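Local coordinates for protein carbohydrate deacetylase Agd3 (Neosartorya fumigata, PDB 6NWZ) that probably removes acetyl groups from the N-acetylated sugars of galactosaminogalactan, an exopolysaccharide of the fungal biofilm, at residues R239-G244 against T642-P647; D349-T354 against Y400-K405; R491-I496 against G542-Q547; K183-F188 against A201-F206. All blocks are in the same frame, centred on the assembly; numbering follows the deposited sequence.

Contact 1 of 4, residues R239-G244 against T642-P647; sequences RGLYAG and TFPVAP
The phenol ring of Y242 carries T642 on one face: T642 CB stands 3.7 Å from the ring centroid, 21° off the ring normal and displaced toward the rim, while G244 CA lies in the ring plane at the edge. The other aromatic ring, that of F643, has P647 CG over the centre of one face, and L241 approaches it obliquely, L241 CD1 coming to 3.9 Å from F643 CD2. The backbones of Y242 and T642 form a single antiparallel bridge, as a hydrogen-bonded pair. T642 N donates to Y242 O at 3.0 Å and almost straight (172°), whereas the return bond from Y242 N to T642 O is weak at 3.4 Å. The bridge thus fastens the end of strand 639-643, an outer strand of the small C-terminal antiparallel sheet, to the loop that leaves helix 224-237 through a Schellman motif at R239. With OG1 beside its own backbone N (chi1 -63°), T642 can also donate to G244 O at 3.0 Å, the donor standing well above the carbonyl plane. Farther along, P644 lays its ring against the turn at G240, and P644 CD packs on L241 CB at 3.7 Å. R239 leads its guanidinium away from this interface, toward L684 O and, by a long and weak ion pair, E210; both of those residues bind zinc.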
loop_
_atom_site.group_PDB
_atom_site.type_symbol
_atom_site.label_atom_id
_atom_site.label_comp_id
_atom_site.label_asym_id
_atom_site.label_seq_id
_atom_site.Cartn_x
_atom_site.Cartn_y
_atom_site.Cartn_z
ATOM N N ARG A 239 -4.113 -10.459 20.003
ATOM C CA ARG A 239 -3.625 -11.833 20.113
ATOM C C ARG A 239 -3.588 -12.549 18.763
ATOM O O ARG A 239 -3.660 -13.780 18.709
ATOM C CB ARG A 239 -4.459 -12.644 21.115
ATOM C CG ARG A 239 -4.323 -12.187 22.558
ATOM C CD ARG A 239 -5.243 -12.972 23.475
ATOM N NE ARG A 239 -4.960 -12.715 24.882
ATOM C CZ ARG A 239 -5.515 -11.733 25.585
ATOM N NH1 ARG A 239 -6.380 -10.911 25.006
ATOM N NH2 ARG A 239 -5.207 -11.572 26.863
ATOM N N GLY A 240 -3.466 -11.804 17.664
ATOM C CA GLY A 240 -3.493 -12.387 16.339
ATOM C C GLY A 240 -4.860 -12.795 15.833
ATOM O O GLY A 240 -4.949 -13.443 14.783
ATOM N N LEU A 241 -5.930 -12.436 16.536
ATOM C CA LEU A 241 -7.288 -12.834 16.183
ATOM C C LEU A 241 -8.139 -11.579 16.055
ATOM O O LEU A 241 -8.307 -10.841 17.033
ATOM C CB LEU A 241 -7.859 -13.784 17.239
ATOM C CG LEU A 241 -9.263 -14.354 17.057
ATOM C CD1 LEU A 241 -9.337 -15.209 15.802
ATOM C CD2 LEU A 241 -9.637 -15.163 18.286
ATOM N N TYR A 242 -8.670 -11.334 14.858
ATOM C CA TYR A 242 -9.372 -10.083 14.591
ATOM C C TYR A 242 -10.137 -10.188 13.280
ATOM O O TYR A 242 -9.851 -11.040 12.434
ATOM C CB TYR A 242 -8.400 -8.896 14.535
ATOM C CG TYR A 242 -7.275 -9.078 13.539
ATOM C CD1 TYR A 242 -7.423 -8.696 12.212
ATOM C CD2 TYR A 242 -6.066 -9.639 13.927
ATOM C CE1 TYR A 242 -6.397 -8.868 11.300
ATOM C CE2 TYR A 242 -5.036 -9.815 13.026
ATOM C CZ TYR A 242 -5.205 -9.427 11.716
ATOM O OH TYR A 242 -4.176 -9.605 10.824
ATOM N N ALA A 243 -11.114 -9.302 13.126
ATOM C CA ALA A 243 -11.785 -9.117 11.846
ATOM C C ALA A 243 -10.898 -8.205 11.011
ATOM O O ALA A 243 -10.857 -6.992 11.223
ATOM C CB ALA A 243 -13.178 -8.529 12.041
ATOM N N GLY A 244 -10.159 -8.790 10.078
ATOM C CA GLY A 244 -9.261 -7.995 9.269
ATOM C C GLY A 244 -8.455 -8.870 8.338
ATOM O O GLY A 244 -8.756 -10.051 8.148
ATOM N N THR A 642 -8.957 -13.188 10.595
ATOM C CA THR A 642 -7.588 -13.664 10.735
ATOM C C THR A 642 -7.470 -14.533 11.982
ATOM O O THR A 642 -7.847 -14.107 13.080
ATOM C CB THR A 642 -6.618 -12.482 10.806
ATOM O OG1 THR A 642 -6.680 -11.751 9.574
ATOM C CG2 THR A 642 -5.191 -12.955 11.049
ATOM N N PHE A 643 -6.950 -15.751 11.806
ATOM C CA PHE A 643 -6.839 -16.737 12.871
ATOM C C PHE A 643 -5.383 -17.001 13.213
ATOM O O PHE A 643 -4.589 -17.305 12.313
ATOM C CB PHE A 643 -7.512 -18.052 12.461
ATOM C CG PHE A 643 -9.010 -18.003 12.483
ATOM C CD1 PHE A 643 -9.720 -17.587 11.370
ATOM C CD2 PHE A 643 -9.708 -18.385 13.616
ATOM C CE1 PHE A 643 -11.101 -17.548 11.388
ATOM C CE2 PHE A 643 -11.087 -18.345 13.642
ATOM C CZ PHE A 643 -11.785 -17.925 12.527
ATOM N N PRO A 644 -4.995 -16.906 14.494
ATOM C CA PRO A 644 -3.640 -17.311 14.893
ATOM C C PRO A 644 -3.568 -18.800 15.200
ATOM O O PRO A 644 -2.486 -19.393 15.256
ATOM C CB PRO A 644 -3.388 -16.467 16.145
ATOM C CG PRO A 644 -4.757 -16.344 16.764
ATOM C CD PRO A 644 -5.760 -16.347 15.624
ATOM N N VAL A 645 -4.731 -19.400 15.428
ATOM C CA VAL A 645 -4.873 -20.837 15.615
ATOM C C VAL A 645 -5.945 -21.314 14.651
ATOM O O VAL A 645 -6.973 -20.650 14.477
ATOM C CB VAL A 645 -5.242 -21.201 17.069
ATOM C CG1 VAL A 645 -5.464 -22.694 17.196
ATOM C CG2 VAL A 645 -4.151 -20.751 18.020
ATOM N N ALA A 646 -5.701 -22.450 14.012
ATOM C CA ALA A 646 -6.630 -22.946 13.011
ATOM C C ALA A 646 -7.977 -23.262 13.654
ATOM O O ALA A 646 -8.019 -23.902 14.714
ATOM C CB ALA A 646 -6.062 -24.188 12.330
ATOM N N PRO A 647 -9.087 -22.811 13.074
ATOM C CA PRO A 647 -10.405 -23.223 13.573
ATOM C C PRO A 647 -10.669 -24.689 13.261
ATOM O O PRO A 647 -9.971 -25.325 12.469
ATOM C CB PRO A 647 -11.373 -22.302 12.825
ATOM C CG PRO A 647 -10.632 -21.903 11.586
ATOM C CD PRO A 647 -9.189 -21.820 11.988
#

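Contact 2 of 4, residues D349-T354 against Y400-K405; sequences DLWPST and YADVFK
D402 turns its carboxylate to two consecutive backbone N-H groups of the loop 349-354. L350 N gives the stronger bond, 2.7 Å to D402 OD2, where it meets the syn lone pair; W351 N adds a weak one, 3.4 Å to D402 OD1 but nearly straight (167°). With CG beside the backbone N of D402 (chi1 -80°), the carboxylate extends across to the loop. Other acidic groups lie near it: D349 OD1 is 3.9 Å from D402 OD1, and E393 is also close, a cluster of acids that the two N-H donors to D402 would partly offset. D349 OD1 is itself satisfied by T399 OG1, just ahead of the helix, and the indole nitrogen of W351 bonds to E406. K405 lies along the tryptophan, its CB 3.6 Å from the centroid of the six-membered ring and 5° off the normal, so the contact is a CH-pi interaction over one face. Bends at chi3 and chi4 carry K405 back over W351 CB and return its ammonium to A401 O, with NZ at 2.9 Å. The whole is a deacetylase-domain loop tied down by an aspartate in the first turn of helix 400-417, which accepts from two successive loop N-H groups.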
loop_
_atom_site.group_PDB
_atom_site.type_symbol
_atom_site.label_atom_id
_atom_site.label_comp_id
_atom_site.label_asym_id
_atom_site.label_seq_id
_atom_site.Cartn_x
_atom_site.Cartn_y
_atom_site.Cartn_z
ATOM N N ASP A 349 -11.731 17.059 -33.055
ATOM C CA ASP A 349 -11.104 15.779 -33.349
ATOM C C ASP A 349 -9.681 15.985 -33.861
ATOM O O ASP A 349 -9.413 16.893 -34.653
ATOM C CB ASP A 349 -11.927 15.006 -34.384
ATOM C CG ASP A 349 -13.343 14.714 -33.913
ATOM O OD1 ASP A 349 -13.556 14.607 -32.688
ATOM O OD2 ASP A 349 -14.247 14.587 -34.767
ATOM N N LEU A 350 -8.761 15.138 -33.391
ATOM C CA LEU A 350 -7.399 15.122 -33.909
ATOM C C LEU A 350 -7.106 13.928 -34.804
ATOM O O LEU A 350 -6.165 13.992 -35.601
ATOM C CB LEU A 350 -6.381 15.132 -32.759
ATOM C CG LEU A 350 -6.403 16.332 -31.812
ATOM C CD1 LEU A 350 -5.165 16.323 -30.934
ATOM C CD2 LEU A 350 -6.504 17.636 -32.582
ATOM N N TRP A 351 -7.886 12.857 -34.701
ATOM C CA TRP A 351 -7.606 11.652 -35.466
ATOM C C TRP A 351 -7.777 11.911 -36.961
ATOM O O TRP A 351 -8.654 12.685 -37.363
ATOM C CB TRP A 351 -8.530 10.516 -35.025
ATOM C CG TRP A 351 -7.994 9.714 -33.876
ATOM C CD1 TRP A 351 -7.655 10.178 -32.639
ATOM C CD2 TRP A 351 -7.744 8.304 -33.857
ATOM N NE1 TRP A 351 -7.201 9.146 -31.856
ATOM C CE2 TRP A 351 -7.249 7.984 -32.580
ATOM C CE3 TRP A 351 -7.889 7.281 -34.799
ATOM C CZ2 TRP A 351 -6.898 6.685 -32.219
ATOM C CZ3 TRP A 351 -7.541 5.994 -34.441
ATOM C CH2 TRP A 351 -7.050 5.706 -33.161
ATOM N N PRO A 352 -6.950 11.294 -37.806
ATOM C CA PRO A 352 -7.193 11.364 -39.249
ATOM C C PRO A 352 -8.555 10.785 -39.586
ATOM O O PRO A 352 -9.000 9.800 -38.992
ATOM C CB PRO A 352 -6.060 10.522 -39.846
ATOM C CG PRO A 352 -4.988 10.549 -38.815
ATOM C CD PRO A 352 -5.704 10.579 -37.492
ATOM N N SER A 353 -9.223 11.416 -40.549
ATOM C CA SER A 353 -10.559 10.984 -40.930
ATOM C C SER A 353 -10.558 9.651 -41.666
ATOM O O SER A 353 -11.580 8.958 -41.658
ATOM C CB SER A 353 -11.216 12.060 -41.794
ATOM O OG SER A 353 -10.342 12.464 -42.833
ATOM N N THR A 354 -9.431 9.264 -42.288
ATOM C CA THR A 354 -9.451 8.083 -43.152
ATOM C C THR A 354 -9.586 6.787 -42.358
ATOM O O THR A 354 -10.545 6.034 -42.603
ATOM C CB THR A 354 -8.228 8.087 -44.076
ATOM N N TYR A 400 -15.185 12.975 -27.650
ATOM C CA TYR A 400 -15.644 11.596 -27.525
ATOM C C TYR A 400 -15.143 10.746 -28.687
ATOM O O TYR A 400 -14.695 9.610 -28.485
ATOM C CB TYR A 400 -17.171 11.556 -27.443
ATOM C CG TYR A 400 -17.757 10.158 -27.377
ATOM C CD1 TYR A 400 -17.955 9.409 -28.531
ATOM C CD2 TYR A 400 -18.117 9.590 -26.165
ATOM C CE1 TYR A 400 -18.481 8.139 -28.479
ATOM C CE2 TYR A 400 -18.653 8.315 -26.104
ATOM C CZ TYR A 400 -18.832 7.596 -27.268
ATOM O OH TYR A 400 -19.361 6.327 -27.235
ATOM N N ALA A 401 -15.212 11.278 -29.910
ATOM C CA ALA A 401 -14.799 10.509 -31.082
ATOM C C ALA A 401 -13.325 10.131 -31.012
ATOM O O ALA A 401 -12.948 9.014 -31.386
ATOM C CB ALA A 401 -15.085 11.300 -32.357
ATOM N N ASP A 402 -12.474 11.049 -30.548
ATOM C CA ASP A 402 -11.054 10.737 -30.420
ATOM C C ASP A 402 -10.831 9.651 -29.376
ATOM O O ASP A 402 -10.150 8.651 -29.636
ATOM C CB ASP A 402 -10.259 11.997 -30.060
ATOM C CG ASP A 402 -9.977 12.887 -31.262
ATOM O OD1 ASP A 402 -10.333 12.507 -32.400
ATOM O OD2 ASP A 402 -9.392 13.975 -31.065
ATOM N N VAL A 403 -11.413 9.825 -28.188
ATOM C CA VAL A 403 -11.155 8.883 -27.107
ATOM C C VAL A 403 -11.775 7.526 -27.409
ATOM O O VAL A 403 -11.213 6.488 -27.041
ATOM C CB VAL A 403 -11.658 9.460 -25.771
ATOM C CG1 VAL A 403 -11.296 8.528 -24.632
ATOM C CG2 VAL A 403 -11.061 10.840 -25.541
ATOM N N PHE A 404 -12.927 7.505 -28.087
ATOM C CA PHE A 404 -13.547 6.232 -28.449
ATOM C C PHE A 404 -12.611 5.396 -29.311
ATOM O O PHE A 404 -12.500 4.179 -29.122
ATOM C CB PHE A 404 -14.868 6.472 -29.179
ATOM C CG PHE A 404 -15.681 5.220 -29.393
ATOM C CD1 PHE A 404 -15.396 4.356 -30.441
ATOM C CD2 PHE A 404 -16.729 4.909 -28.546
ATOM C CE1 PHE A 404 -16.139 3.207 -30.634
ATOM C CE2 PHE A 404 -17.475 3.763 -28.737
ATOM C CZ PHE A 404 -17.179 2.911 -29.781
ATOM N N LYS A 405 -11.935 6.033 -30.268
ATOM C CA LYS A 405 -10.957 5.322 -31.079
ATOM C C LYS A 405 -9.682 5.025 -30.298
ATOM O O LYS A 405 -9.033 4.003 -30.548
ATOM C CB LYS A 405 -10.650 6.124 -32.345
ATOM C CG LYS A 405 -11.852 6.257 -33.274
ATOM C CD LYS A 405 -11.473 6.816 -34.634
ATOM C CE LYS A 405 -11.264 8.322 -34.587
ATOM N NZ LYS A 405 -12.517 9.075 -34.295
#

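Contact 3 of 4, residues R491-I496 against G542-Q547; sequences RWATRI and GYMFHQ. With ZN (zinc ion), chain M.
Parallel strands 487-492 and 542-546 pair R491 with G542 and W492 with Y543 in the mixed, largely parallel sheet of the deacetylase domain, and the second strand ends at a zinc ligand, H546. The ladder uses W492 N to G542 O at 2.8 Å (173°) and M544 N to W492 O at 2.9 Å. On one face W492 and Y543 lie side by side and point the same way; W492 CD1 sits over the tyrosine ring, 3.5 Å from Y543 CZ, with the planes oblique at 38°. On the other face R491 crosses M544 at about a right angle, and M544 CG lies over the flat of the guanidinium, 3.4 Å from R491 NH1. Extended at first (chi1 -171°) and bent at chi3, R491 reaches Q253 and forms a salt bridge with D255, which shares the zinc with H546, an arrangement in which R491 may, as a second-shell residue, steady the D255 carboxylate. Farther on, I496 CB meets the edge of the F545 ring, 4.0 Å from F545 CE1. H546 NE2 binds zinc at 2.3 Å; at the other ring nitrogen, H546 ND1 donates to a water oxygen at 2.7 Å, and that water donates to I496 O.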
loop_
_atom_site.group_PDB
_atom_site.type_symbol
_atom_site.label_atom_id
_atom_site.label_comp_id
_atom_site.label_asym_id
_atom_site.label_seq_id
_atom_site.Cartn_x
_atom_site.Cartn_y
_atom_site.Cartn_z
ATOM N N ARG A 491 -2.334 5.264 -7.245
ATOM C CA ARG A 491 -1.031 4.815 -7.722
ATOM C C ARG A 491 0.036 5.802 -7.273
ATOM O O ARG A 491 -0.151 7.018 -7.364
ATOM C CB ARG A 491 -0.985 4.676 -9.251
ATOM C CG ARG A 491 0.290 4.008 -9.778
ATOM C CD ARG A 491 0.171 3.583 -11.248
ATOM N NE ARG A 491 0.285 4.711 -12.168
ATOM C CZ ARG A 491 0.466 4.598 -13.483
ATOM N NH1 ARG A 491 0.561 5.686 -14.234
ATOM N NH2 ARG A 491 0.558 3.399 -14.050
ATOM N N TRP A 492 1.158 5.265 -6.811
ATOM C CA TRP A 492 2.280 6.062 -6.350
ATOM C C TRP A 492 3.207 6.434 -7.503
ATOM O O TRP A 492 3.400 5.668 -8.451
ATOM C CB TRP A 492 3.076 5.302 -5.287
ATOM C CG TRP A 492 2.302 4.999 -4.036
ATOM C CD1 TRP A 492 1.966 3.765 -3.556
ATOM C CD2 TRP A 492 1.769 5.950 -3.106
ATOM N NE1 TRP A 492 1.260 3.889 -2.383
ATOM C CE2 TRP A 492 1.127 5.220 -2.085
ATOM C CE3 TRP A 492 1.775 7.347 -3.036
ATOM C CZ2 TRP A 492 0.495 5.839 -1.010
ATOM C CZ3 TRP A 492 1.147 7.959 -1.966
ATOM C CH2 TRP A 492 0.516 7.205 -0.969
ATOM N N ALA A 493 3.788 7.625 -7.402
ATOM C CA ALA A 493 4.846 8.066 -8.296
ATOM C C ALA A 493 6.186 7.954 -7.584
ATOM O O ALA A 493 6.266 8.030 -6.356
ATOM C CB ALA A 493 4.619 9.506 -8.758
ATOM N N THR A 494 7.242 7.762 -8.367
ATOM C CA THR A 494 8.584 7.591 -7.831
ATOM C C THR A 494 9.519 8.598 -8.484
ATOM O O THR A 494 9.181 9.241 -9.483
ATOM C CB THR A 494 9.101 6.164 -8.062
ATOM O OG1 THR A 494 9.227 5.929 -9.470
ATOM C CG2 THR A 494 8.134 5.151 -7.478
ATOM N N ARG A 495 10.712 8.727 -7.905
ATOM C CA ARG A 495 11.772 9.546 -8.480
ATOM C C ARG A 495 12.466 8.870 -9.656
ATOM O O ARG A 495 13.423 9.434 -10.203
ATOM C CB ARG A 495 12.793 9.912 -7.399
ATOM C CG ARG A 495 12.232 10.855 -6.347
ATOM C CD ARG A 495 13.047 10.838 -5.068
ATOM N NE ARG A 495 12.412 11.633 -4.019
ATOM C CZ ARG A 495 11.483 11.170 -3.188
ATOM N NH1 ARG A 495 11.078 9.909 -3.276
ATOM N NH2 ARG A 495 10.961 11.965 -2.265
ATOM N N ILE A 496 12.023 7.674 -10.044
ATOM C CA ILE A 496 12.413 7.076 -11.314
ATOM C C ILE A 496 11.500 7.678 -12.374
ATOM O O ILE A 496 10.381 7.200 -12.590
ATOM C CB ILE A 496 12.310 5.541 -11.276
ATOM C CG1 ILE A 496 13.033 4.984 -10.047
ATOM C CG2 ILE A 496 12.881 4.937 -12.544
ATOM C CD1 ILE A 496 14.505 5.332 -9.987
ATOM N N GLY A 542 -0.595 0.674 -6.547
ATOM C CA GLY A 542 0.510 0.305 -7.401
ATOM C C GLY A 542 1.505 1.438 -7.555
ATOM O O GLY A 542 1.387 2.503 -6.946
ATOM N N TYR A 543 2.507 1.198 -8.400
ATOM C CA TYR A 543 3.599 2.141 -8.599
ATOM C C TYR A 543 3.795 2.409 -10.086
ATOM O O TYR A 543 3.660 1.507 -10.919
ATOM C CB TYR A 543 4.898 1.621 -7.949
ATOM C CG TYR A 543 4.810 1.575 -6.436
ATOM C CD1 TYR A 543 4.185 0.514 -5.790
ATOM C CD2 TYR A 543 5.327 2.604 -5.652
ATOM C CE1 TYR A 543 4.084 0.471 -4.408
ATOM C CE2 TYR A 543 5.231 2.567 -4.265
ATOM C CZ TYR A 543 4.607 1.497 -3.650
ATOM O OH TYR A 543 4.502 1.445 -2.277
ATOM N N MET A 544 4.118 3.658 -10.407
ATOM C CA MET A 544 4.173 4.145 -11.778
ATOM C C MET A 544 5.606 4.122 -12.298
ATOM O O MET A 544 6.498 4.741 -11.704
ATOM C CB MET A 544 3.610 5.561 -11.851
ATOM C CG MET A 544 3.780 6.224 -13.199
ATOM S SD MET A 544 3.901 8.013 -13.033
ATOM C CE MET A 544 5.476 8.156 -12.191
ATOM N N PHE A 545 5.818 3.427 -13.417
ATOM C CA PHE A 545 7.087 3.450 -14.138
ATOM C C PHE A 545 6.799 3.544 -15.632
ATOM O O PHE A 545 5.645 3.492 -16.070
ATOM C CB PHE A 545 7.948 2.220 -13.820
ATOM C CG PHE A 545 8.300 2.084 -12.361
ATOM C CD1 PHE A 545 9.322 2.840 -11.807
ATOM C CD2 PHE A 545 7.605 1.206 -11.544
ATOM C CE1 PHE A 545 9.646 2.720 -10.462
ATOM C CE2 PHE A 545 7.924 1.081 -10.199
ATOM C CZ PHE A 545 8.947 1.840 -9.658
ATOM N N HIS A 546 7.864 3.690 -16.422
ATOM C CA HIS A 546 7.728 3.889 -17.860
ATOM C C HIS A 546 8.775 3.069 -18.602
ATOM O O HIS A 546 9.766 2.618 -18.023
ATOM C CB HIS A 546 7.834 5.375 -18.220
ATOM C CG HIS A 546 6.688 6.189 -17.705
ATOM N ND1 HIS A 546 6.524 6.476 -16.366
ATOM C CD2 HIS A 546 5.633 6.748 -18.343
ATOM C CE1 HIS A 546 5.423 7.188 -16.202
ATOM N NE2 HIS A 546 4.864 7.368 -17.386
ATOM N N GLN A 547 8.538 2.888 -19.908
ATOM C CA GLN A 547 9.314 1.922 -20.683
ATOM C C GLN A 547 10.794 2.280 -20.722
ATOM O O GLN A 547 11.647 1.383 -20.720
ATOM C CB GLN A 547 8.749 1.813 -22.104
ATOM C CG GLN A 547 8.814 3.101 -22.922
ATOM C CD GLN A 547 10.101 3.241 -23.724
ATOM O OE1 GLN A 547 10.766 2.253 -24.038
ATOM N NE2 GLN A 547 10.455 4.477 -24.059
HETATM ZN ZN ZN M . 2.524 7.421 -17.354
HETATM O O HOH W 1 1.739 0.863 -2.036
HETATM O O HOH W 2 8.583 6.508 -14.628
#

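Contact 4 of 4, residues K183-F188 against A201-F206; sequences KEIAQF and AVINNF
A201 O is gripped by two consecutive amides of the facing strand: I185 N at 3.0 Å, nearly straight at 169°, and A186 N at 3.4 Å, a weak bond. Two donors on one carbonyl are the signature of a classic beta bulge, and here the register of the antiparallel pairing slips by one residue between the non-hydrogen-bonded pair E184-V202 and the hydrogen-bonded pair A186-A201. At I185, the inserted residue, a nearly helical psi of -19° turns the next peptide so that the N-H of A186 points to the acceptor already used by that of I185. On the other side of the bulge the pairing is regular: K183 and I203 exchange hydrogen bonds, with I203 N donating to K183 O at 3.0 Å and K183 N returning the bond to I203 O.

Side chains follow the shift. A201 CB touches both I185 CG1 and A186 CB, each at 3.8 Å, so the methyl is flanked by two residues of the bulged strand. I185 crosses I203 at about a right angle, I185 CG2 resting 3.8 Å from I203 CG1. The aliphatic part of K183 runs beside I203, K183 CG 4.0 Å from I203 CB, and its amine goes on to salt bridges with D152 and D149. E184 points to the other face, where its OE2 accepts from Q187 NE2 at 2.7 Å and its OE1 bonds to T199.

The hairpin belongs to the CBM87 region. Strand 144-147 runs antiparallel along the outer edge of 182-188, strand 209-214 pairs antiparallel with 198-206, and M212 packs against both I185 and I203.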
loop_
_atom_site.group_PDB
_atom_site.type_symbol
_atom_site.label_atom_id
_atom_site.label_comp_id
_atom_site.label_asym_id
_atom_site.label_seq_id
_atom_site.Cartn_x
_atom_site.Cartn_y
_atom_site.Cartn_z
ATOM N N LYS A 183 9.071 -6.834 30.978
ATOM C CA LYS A 183 10.086 -7.347 30.069
ATOM C C LYS A 183 10.322 -6.346 28.945
ATOM O O LYS A 183 9.462 -5.520 28.630
ATOM C CB LYS A 183 9.679 -8.698 29.467
ATOM C CG LYS A 183 8.523 -8.602 28.487
ATOM C CD LYS A 183 8.112 -9.967 27.980
ATOM C CE LYS A 183 9.174 -10.572 27.089
ATOM N NZ LYS A 183 8.696 -11.855 26.508
ATOM N N GLU A 184 11.500 -6.436 28.335
ATOM C CA GLU A 184 11.886 -5.564 27.234
ATOM C C GLU A 184 11.643 -6.272 25.905
ATOM O O GLU A 184 12.024 -7.436 25.741
ATOM C CB GLU A 184 13.356 -5.160 27.363
ATOM C CG GLU A 184 13.977 -4.647 26.075
ATOM C CD GLU A 184 15.423 -4.214 26.244
ATOM O OE1 GLU A 184 15.694 -3.304 27.060
ATOM O OE2 GLU A 184 16.292 -4.784 25.554
ATOM N N ILE A 185 11.001 -5.575 24.969
ATOM C CA ILE A 185 10.787 -6.105 23.627
ATOM C C ILE A 185 11.502 -5.301 22.550
ATOM O O ILE A 185 11.690 -5.819 21.436
ATOM C CB ILE A 185 9.282 -6.213 23.290
ATOM C CG1 ILE A 185 8.660 -4.822 23.168
ATOM C CG2 ILE A 185 8.542 -7.031 24.334
ATOM C CD1 ILE A 185 7.264 -4.832 22.588
ATOM N N ALA A 186 11.899 -4.057 22.822
ATOM C CA ALA A 186 12.629 -3.237 21.868
ATOM C C ALA A 186 13.736 -2.493 22.599
ATOM O O ALA A 186 13.672 -2.275 23.812
ATOM C CB ALA A 186 11.711 -2.244 21.143
ATOM N N GLN A 187 14.748 -2.082 21.842
ATOM C CA GLN A 187 15.967 -1.565 22.445
ATOM C C GLN A 187 16.553 -0.465 21.571
ATOM O O GLN A 187 16.625 -0.613 20.347
ATOM C CB GLN A 187 16.974 -2.705 22.643
ATOM C CG GLN A 187 18.285 -2.318 23.275
ATOM C CD GLN A 187 19.134 -3.529 23.606
ATOM O OE1 GLN A 187 20.140 -3.797 22.950
ATOM N NE2 GLN A 187 18.730 -4.268 24.629
ATOM N N PHE A 188 16.945 0.641 22.203
ATOM C CA PHE A 188 17.662 1.703 21.512
ATOM C C PHE A 188 19.143 1.359 21.448
ATOM O O PHE A 188 19.768 1.074 22.474
ATOM C CB PHE A 188 17.479 3.044 22.222
ATOM C CG PHE A 188 16.082 3.583 22.162
ATOM C CD1 PHE A 188 15.459 3.794 20.945
ATOM C CD2 PHE A 188 15.392 3.885 23.328
ATOM C CE1 PHE A 188 14.169 4.295 20.889
ATOM C CE2 PHE A 188 14.104 4.391 23.278
ATOM C CZ PHE A 188 13.491 4.591 22.056
ATOM N N ALA A 201 10.803 -0.300 24.379
ATOM C CA ALA A 201 9.415 -0.700 24.555
ATOM C C ALA A 201 9.376 -1.901 25.488
ATOM O O ALA A 201 10.308 -2.707 25.521
ATOM C CB ALA A 201 8.741 -1.021 23.214
ATOM N N VAL A 202 8.291 -2.004 26.256
ATOM C CA VAL A 202 8.150 -3.025 27.284
ATOM C C VAL A 202 6.770 -3.661 27.181
ATOM O O VAL A 202 5.868 -3.150 26.518
ATOM C CB VAL A 202 8.364 -2.466 28.708
ATOM C CG1 VAL A 202 9.765 -1.908 28.870
ATOM C CG2 VAL A 202 7.319 -1.404 29.036
ATOM N N ILE A 203 6.628 -4.800 27.856
ATOM C CA ILE A 203 5.338 -5.425 28.121
ATOM C C ILE A 203 5.215 -5.608 29.625
ATOM O O ILE A 203 6.110 -6.176 30.261
ATOM C CB ILE A 203 5.183 -6.775 27.400
ATOM C CG1 ILE A 203 5.084 -6.588 25.888
ATOM C CG2 ILE A 203 3.950 -7.495 27.897
ATOM C CD1 ILE A 203 4.818 -7.888 25.155
ATOM N N ASN A 204 4.118 -5.121 30.192
ATOM C CA ASN A 204 3.892 -5.171 31.627
ATOM C C ASN A 204 2.885 -6.260 31.961
ATOM O O ASN A 204 1.933 -6.498 31.211
ATOM C CB ASN A 204 3.381 -3.828 32.152
ATOM C CG ASN A 204 4.315 -2.684 31.837
ATOM O OD1 ASN A 204 3.939 -1.736 31.150
ATOM N ND2 ASN A 204 5.540 -2.760 32.344
ATOM N N ASN A 205 3.101 -6.918 33.094
ATOM C CA ASN A 205 2.119 -7.826 33.677
ATOM C C ASN A 205 1.975 -7.413 35.135
ATOM O O ASN A 205 2.787 -7.799 35.980
ATOM C CB ASN A 205 2.544 -9.281 33.535
ATOM C CG ASN A 205 1.456 -10.244 33.960
ATOM O OD1 ASN A 205 0.842 -10.084 35.014
ATOM N ND2 ASN A 205 1.205 -11.250 33.133
ATOM N N PHE A 206 0.948 -6.616 35.424
ATOM C CA PHE A 206 0.719 -6.090 36.768
ATOM C C PHE A 206 -0.397 -6.900 37.420
ATOM O O PHE A 206 -1.559 -6.494 37.462
ATOM C CB PHE A 206 0.387 -4.606 36.709
ATOM C CG PHE A 206 1.529 -3.746 36.254
ATOM C CD1 PHE A 206 2.807 -3.945 36.753
ATOM C CD2 PHE A 206 1.324 -2.737 35.324
ATOM C CE1 PHE A 206 3.859 -3.150 36.335
ATOM C CE2 PHE A 206 2.370 -1.937 34.904
ATOM C CZ PHE A 206 3.639 -2.143 35.407
#

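The four contacts trace the chain across its length. Contact 4 closes first, a hairpin inside the CBM87 region; contact 1 then opens after helix 224-237 and closes only in the C-terminal domain, so that contacts 2 and 3, in series within the deacetylase domain, are nested in its long loop. Contacts 1 and 4 lie closest, centres about 23 Å and nearest atoms about 9 Å apart, without touching. Contact 2, on a helix, is about 29 Å from contact 3, in the deacetylase sheet, centre to centre. The extremes, contacts 2 and 4, have centres about 66 Å apart. Contact 1 thus ties the C-terminal sheet to the loop after helix 224-237, while the deacetylase domain extends away.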